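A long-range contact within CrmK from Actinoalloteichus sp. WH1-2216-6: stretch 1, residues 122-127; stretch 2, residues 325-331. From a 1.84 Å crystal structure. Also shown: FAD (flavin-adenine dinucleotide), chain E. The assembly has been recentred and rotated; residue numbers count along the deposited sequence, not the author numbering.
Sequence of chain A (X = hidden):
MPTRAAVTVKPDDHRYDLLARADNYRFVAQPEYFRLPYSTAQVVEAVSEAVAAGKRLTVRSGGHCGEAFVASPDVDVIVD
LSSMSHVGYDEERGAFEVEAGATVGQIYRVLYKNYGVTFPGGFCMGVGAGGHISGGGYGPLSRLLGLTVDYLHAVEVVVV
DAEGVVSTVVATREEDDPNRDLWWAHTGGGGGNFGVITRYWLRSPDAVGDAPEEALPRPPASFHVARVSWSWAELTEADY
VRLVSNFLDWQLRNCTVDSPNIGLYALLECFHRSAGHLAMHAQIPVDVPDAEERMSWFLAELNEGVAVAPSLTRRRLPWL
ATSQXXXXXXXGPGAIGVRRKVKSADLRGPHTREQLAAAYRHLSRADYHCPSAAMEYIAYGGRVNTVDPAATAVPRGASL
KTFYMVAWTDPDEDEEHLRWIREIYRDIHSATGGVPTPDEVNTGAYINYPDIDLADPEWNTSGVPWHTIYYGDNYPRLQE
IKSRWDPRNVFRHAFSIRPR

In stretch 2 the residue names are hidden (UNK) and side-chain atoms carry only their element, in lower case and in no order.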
ATOM      1  N   GLY A 122      -8.473   4.540  11.315  1.00 32.22           N
ATOM      2  CA  GLY A 122      -8.933   4.998  10.006  1.00 36.21           C
ATOM      3  C   GLY A 122      -8.687   4.047   8.861  1.00 42.86           C
ATOM      4  O   GLY A 122      -8.067   2.984   9.021  1.00 43.27           O
ATOM      5  N   PHE A 123      -9.154   4.485   7.692  1.00 43.61           N
ATOM      6  CA  PHE A 123      -9.061   3.724   6.483  1.00 49.04           C
ATOM      7  C   PHE A 123      -7.921   4.175   5.563  1.00 49.73           C
ATOM      8  O   PHE A 123      -7.984   3.917   4.362  1.00 53.49           O
ATOM      9  CB  PHE A 123     -10.423   3.713   5.731  1.00 50.06           C
ATOM     10  CG  PHE A 123     -10.969   5.084   5.339  1.00 52.22           C
ATOM     11  CD1 PHE A 123     -10.535   5.732   4.185  1.00 56.31           C
ATOM     12  CD2 PHE A 123     -11.977   5.692   6.087  1.00 56.17           C
ATOM     13  CE1 PHE A 123     -11.061   6.969   3.818  1.00 57.90           C
ATOM     14  CE2 PHE A 123     -12.500   6.936   5.727  1.00 56.36           C
ATOM     15  CZ  PHE A 123     -12.042   7.572   4.589  1.00 57.75           C
ATOM     16  N   CYS A 124      -6.877   4.838   6.066  1.00 42.82           N
ATOM     17  CA  CYS A 124      -5.778   5.129   5.153  1.00 43.15           C
ATOM     18  C   CYS A 124      -4.460   4.450   5.566  1.00 44.46           C
ATOM     19  O   CYS A 124      -4.041   4.538   6.715  1.00 39.37           O
ATOM     20  CB  CYS A 124      -5.618   6.622   4.936  1.00 41.38           C
ATOM     21  SG  CYS A 124      -7.090   7.536   4.314  1.00 36.45           S
ATOM     22  N   MET A 125      -3.822   3.800   4.590  1.00 40.79           N
ATOM     23  CA  MET A 125      -2.803   2.787   4.837  1.00 40.93           C
ATOM     24  C   MET A 125      -1.539   3.299   5.459  1.00 37.27           C
ATOM     25  O   MET A 125      -0.980   2.641   6.349  1.00 35.72           O
ATOM     26  CB  MET A 125      -2.431   2.096   3.524  1.00 47.32           C
ATOM     27  CG  MET A 125      -3.502   1.122   3.071  1.00 49.04           C
ATOM     28  SD  MET A 125      -3.770  -0.208   4.278  1.00 55.89           S
ATOM     29  CE  MET A 125      -2.135  -0.986   4.137  1.00 53.99           C
ATOM     30  N   GLY A 126      -1.109   4.485   5.012  1.00 29.55           N
ATOM     31  CA  GLY A 126       0.149   5.045   5.430  1.00 25.70           C
ATOM     32  C   GLY A 126       0.103   5.997   6.630  1.00 23.18           C
ATOM     33  O   GLY A 126       1.116   6.584   6.968  1.00 21.72           O
ATOM     34  N   VAL A 127      -1.056   6.153   7.258  1.00 20.74           N
ATOM     35  CA  VAL A 127      -1.228   7.096   8.354  1.00 18.33           C
ATOM     36  C   VAL A 127      -0.417   6.549   9.550  1.00 18.60           C
ATOM     37  O   VAL A 127      -0.517   5.387   9.854  1.00 19.68           O
ATOM     38  CB  VAL A 127      -2.696   7.215   8.651  1.00 19.82           C
ATOM     39  CG1 VAL A 127      -2.957   7.878   9.961  1.00 20.71           C
ATOM     40  CG2 VAL A 127      -3.372   7.975   7.520  1.00 22.26           C
ATOM     41  N   UNK A 325     -10.156  -3.150   0.876  1.00 28.31           N
ATOM     42  CA  UNK A 325     -10.815  -2.776  -0.407  1.00 32.42           C
ATOM     43  C   UNK A 325     -11.115  -1.280  -0.419  1.00 34.59           C
ATOM     44  O   UNK A 325     -10.929  -0.607  -1.441  1.00 34.91           O
ATOM     45  c   UNK A 325     -12.946  -3.296  -1.868  1.00 35.84           C
ATOM     46  c   UNK A 325     -12.111  -3.569  -0.603  1.00 33.59           C
ATOM     47  c   UNK A 325     -12.239  -3.727  -3.142  1.00 35.76           C
ATOM     48  c   UNK A 325     -14.264  -4.041  -1.745  1.00 38.91           C
ATOM     49  N   UNK A 326     -11.548  -0.769   0.725  1.00 34.55           N
ATOM     50  CA  UNK A 326     -11.891   0.642   0.898  1.00 38.66           C
ATOM     51  C   UNK A 326     -10.725   1.554   1.298  1.00 41.41           C
ATOM     52  O   UNK A 326     -10.834   2.770   1.186  1.00 48.91           O
ATOM     53  c   UNK A 326     -12.480   2.326   3.831  1.00 49.96           C
ATOM     54  c   UNK A 326     -13.036   0.736   1.913  1.00 44.41           C
ATOM     55  c   UNK A 326     -13.401   2.021   2.673  1.00 49.48           C
ATOM     56  c   UNK A 326     -14.778   1.840   3.272  1.00 51.24           C
ATOM     57  N   UNK A 327      -9.608   0.980   1.735  1.00 35.42           N
ATOM     58  CA  UNK A 327      -8.452   1.745   2.171  1.00 33.81           C
ATOM     59  C   UNK A 327      -7.843   2.543   1.038  1.00 36.96           C
ATOM     60  O   UNK A 327      -7.908   2.131  -0.122  1.00 34.86           O
ATOM     61  c   UNK A 327      -7.390   0.844   2.737  1.00 33.66           C
ATOM     62  N   UNK A 328      -7.216   3.658   1.404  1.00 32.89           N
ATOM     63  CA  UNK A 328      -6.475   4.483   0.467  1.00 33.15           C
ATOM     64  C   UNK A 328      -4.999   4.053   0.418  1.00 33.00           C
ATOM     65  O   UNK A 328      -4.287   3.978   1.459  1.00 33.32           O
ATOM     66  c   UNK A 328      -5.590   6.852   0.077  1.00 35.78           C
ATOM     67  c   UNK A 328      -9.111   6.336   1.255  1.00 44.71           C
ATOM     68  c   UNK A 328      -8.028   6.454   0.229  1.00 41.43           C
ATOM     69  c   UNK A 328      -6.662   6.003   0.758  1.00 36.67           C
ATOM     70  N   UNK A 329      -4.534   3.734  -0.782  1.00 32.66           N
ATOM     71  CA  UNK A 329      -3.165   3.274  -0.966  1.00 32.22           C
ATOM     72  C   UNK A 329      -2.142   4.317  -0.591  1.00 32.48           C
ATOM     73  O   UNK A 329      -2.349   5.519  -0.807  1.00 31.99           O
ATOM     74  c   UNK A 329      -4.428   3.075  -3.031  1.00 34.58           C
ATOM     75  c   UNK A 329      -3.054   3.014  -2.473  1.00 33.43           C
ATOM     76  c   UNK A 329      -5.326   3.740  -2.043  1.00 33.48           C
ATOM     77  N   UNK A 330      -1.018   3.823  -0.115  1.00 33.37           N
ATOM     78  CA  UNK A 330       0.147   4.628   0.236  1.00 36.85           C
ATOM     79  C   UNK A 330       1.142   4.749  -0.941  1.00 34.10           C
ATOM     80  O   UNK A 330       2.171   5.389  -0.807  1.00 33.62           O
ATOM     81  o   UNK A 330       2.251   2.120   1.845  1.00 56.02           O
ATOM     82  o   UNK A 330       0.493   1.787   0.561  1.00 53.92           O
ATOM     83  c   UNK A 330       1.224   2.537   1.270  1.00 49.11           C
ATOM     84  c   UNK A 330       0.842   4.014   1.471  1.00 42.61           C
ATOM     85  N   UNK A 331       0.824   4.139  -2.089  1.00 31.27           N
ATOM     86  CA  UNK A 331       1.665   4.228  -3.290  1.00 32.85           C
ATOM     87  C   UNK A 331       0.770   4.399  -4.501  1.00 30.85           C
ATOM     88  O   UNK A 331      -0.457   4.348  -4.392  1.00 32.27           O
ATOM     89  c   UNK A 331       3.417   2.690  -2.314  1.00 34.45           C
ATOM     90  c   UNK A 331       2.525   2.964  -3.520  1.00 32.47           C
ATOM     91  c   UNK A 331       1.636   1.779  -3.849  1.00 33.66           C
TER
HETATM   92  PA  FAD E 600       2.465  13.416  10.603  1.00 17.22           P
HETATM   93  O1A FAD E 600       2.391  14.349   9.420  1.00 15.45           O
HETATM   94  O2A FAD E 600       3.757  12.670  10.766  1.00 14.76           O
HETATM   95  O5B FAD E 600       2.114  14.190  11.924  1.00 16.74           O
HETATM   96  C5B FAD E 600       0.852  14.811  12.146  1.00 16.98           C
HETATM   97  C4B FAD E 600       0.986  15.815  13.299  1.00 16.83           C
HETATM   98  O4B FAD E 600       1.216  15.043  14.494  1.00 17.68           O
HETATM   99  C3B FAD E 600       2.139  16.795  13.255  1.00 17.71           C
HETATM  100  O3B FAD E 600       1.786  17.931  14.023  1.00 20.41           O
HETATM  101  C2B FAD E 600       3.248  16.065  13.960  1.00 16.90           C
HETATM  102  O2B FAD E 600       4.389  16.823  14.373  1.00 18.02           O
HETATM  103  C1B FAD E 600       2.474  15.327  15.059  1.00 16.12           C
HETATM  104  N9A FAD E 600       3.100  14.025  15.400  1.00 15.71           N
HETATM  105  C8A FAD E 600       3.452  12.990  14.577  1.00 15.31           C
HETATM  106  N7A FAD E 600       4.110  12.022  15.296  1.00 15.00           N
HETATM  107  C5A FAD E 600       4.148  12.463  16.536  1.00 14.11           C
HETATM  108  C6A FAD E 600       4.672  11.895  17.753  1.00 15.12           C
HETATM  109  N6A FAD E 600       5.213  10.695  17.671  1.00 14.87           N
HETATM  110  N1A FAD E 600       4.558  12.626  18.867  1.00 15.51           N
HETATM  111  C2A FAD E 600       4.015  13.862  18.879  1.00 16.59           C
HETATM  112  N3A FAD E 600       3.446  14.439  17.789  1.00 16.01           N
HETATM  113  C4A FAD E 600       3.566  13.769  16.615  1.00 14.81           C
HETATM  114  N1  FAD E 600      -7.818  10.204  10.295  1.00 25.95           N
HETATM  115  C2  FAD E 600      -8.838   9.473  10.802  1.00 29.03           C
HETATM  116  O2  FAD E 600      -9.203   9.645  11.971  1.00 30.05           O
HETATM  117  N3  FAD E 600      -9.499   8.537  10.086  1.00 29.79           N
HETATM  118  C4  FAD E 600      -9.249   8.264   8.811  1.00 25.46           C
HETATM  119  O4  FAD E 600      -9.866   7.361   8.208  1.00 25.44           O
HETATM  120  C4X FAD E 600      -8.159   8.988   8.173  1.00 25.81           C
HETATM  121  N5  FAD E 600      -7.842   8.761   6.870  1.00 26.47           N
HETATM  122  C5X FAD E 600      -6.765   9.373   6.353  1.00 25.88           C
HETATM  123  C6  FAD E 600      -6.324   9.035   5.073  1.00 26.68           C
HETATM  124  C7  FAD E 600      -5.224   9.637   4.464  1.00 25.67           C
HETATM  125  C7M FAD E 600      -4.797   9.204   3.057  1.00 26.17           C
HETATM  126  C8  FAD E 600      -4.517  10.673   5.248  1.00 23.51           C
HETATM  127  C8M FAD E 600      -3.332  11.404   4.677  1.00 22.91           C
HETATM  128  C9  FAD E 600      -4.940  11.040   6.531  1.00 23.02           C
HETATM  129  C9A FAD E 600      -6.042  10.420   7.117  1.00 23.36           C
HETATM  130  N10 FAD E 600      -6.477  10.749   8.406  1.00 21.51           N
HETATM  131  C10 FAD E 600      -7.503  10.021   8.980  1.00 24.11           C
HETATM  132  C1' FAD E 600      -5.974  11.926   9.113  1.00 19.85           C
HETATM  133  C2' FAD E 600      -4.844  11.556  10.017  1.00 18.81           C
HETATM  134  O2' FAD E 600      -5.379  11.004  11.204  1.00 21.00           O
HETATM  135  C3' FAD E 600      -3.947  12.710  10.317  1.00 18.22           C
HETATM  136  O3' FAD E 600      -3.423  13.227   9.063  1.00 17.92           O
HETATM  137  C4' FAD E 600      -2.817  12.310  11.290  1.00 18.50           C
HETATM  138  O4' FAD E 600      -2.438  13.482  12.010  1.00 19.37           O
HETATM  139  C5' FAD E 600      -1.642  11.722  10.536  1.00 18.50           C
HETATM  140  O5' FAD E 600      -0.672  11.288  11.490  1.00 17.14           O
HETATM  141  P   FAD E 600       0.774  10.991  10.909  1.00 17.24           P
HETATM  142  O1P FAD E 600       0.685  10.109   9.720  1.00 18.16           O
HETATM  143  O2P FAD E 600       1.684  10.587  12.026  1.00 17.95           O
HETATM  144  O3P FAD E 600       1.210  12.464  10.391  1.00 17.24           O
HETATM  145  O   HOH W   1      -2.475   5.861   2.914  1.00 34.08           O

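Position 325 carries four side-chain carbons, forked at the second. It lies in the last part of a helix that begins earlier in the chain. Its side chain is out of reach of stretch 1. The residue is Leu325.

Position 326 also has four side-chain carbons, forked at the second. Its CA-to-CB bond points sideways, but its end comes nearer to stretch 1. One terminal carbon lies 3.1 Å from CB of Phe123, a tight apolar contact. The atoms describe a second leucine, Leu326, and the touching carbon is its CD2.

Position 327 has a single side-chain carbon, a CB and nothing more. This CB packs 3.9 Å from CG of Met125. Its CA sits 3.1 Å from O of Phe123, in a CA-H...O contact. The residue is Ala327.

Position 328 has four carbons, forked at the first, with one arm two carbons long. The end of that longer arm lies 3.3 Å from CE1 of Phe123, at the edge of the ring and near its plane. The same carbon is 3.9 Å from SG of Cys124. A beta-branched chain with unequal arms is isoleucine, so this is Ile328, and the carbon is CD1.

Position 329 has three carbons that close a ring onto the backbone N. The CA-to-CB bond points away from stretch 1, and the side chain makes no contact there. This is Pro329.

Position 330 has two carbons, the second carrying two oxygens. Its CB points toward stretch 1 and lies 4.1 Å from N of Gly126. This short carboxylate is Asp330. Its OD1 is 4.2 Å from CB of Met125, and its OD2 is hydrogen-bonded elsewhere in the structure.

Position 331 has one carbon carrying two more, three in all. It does not reach stretch 1. The residue is Val331.

The two segments run in nearly the same direction and meet at a single beta bridge between Cys124 and Ile328. Both hydrogen bonds use the backbone of Ile328: its N donates to O of Phe123 at 3.1 Å, and its O accepts from N of Met125 at 3.2 Å. Water 1 extends this link, accepting from N of Gly126 at 2.9 Å and donating to O of Ile328 at 3.0 Å. Apolar packing surrounds it. The contact also borders the flavin: SG of Cys124 is covalently bonded to C6 of FAD at 1.8 Å, and N of Phe123 donates to O4 of FAD at 3.0 Å.

Stretch 2 325-331: LLAIPDV
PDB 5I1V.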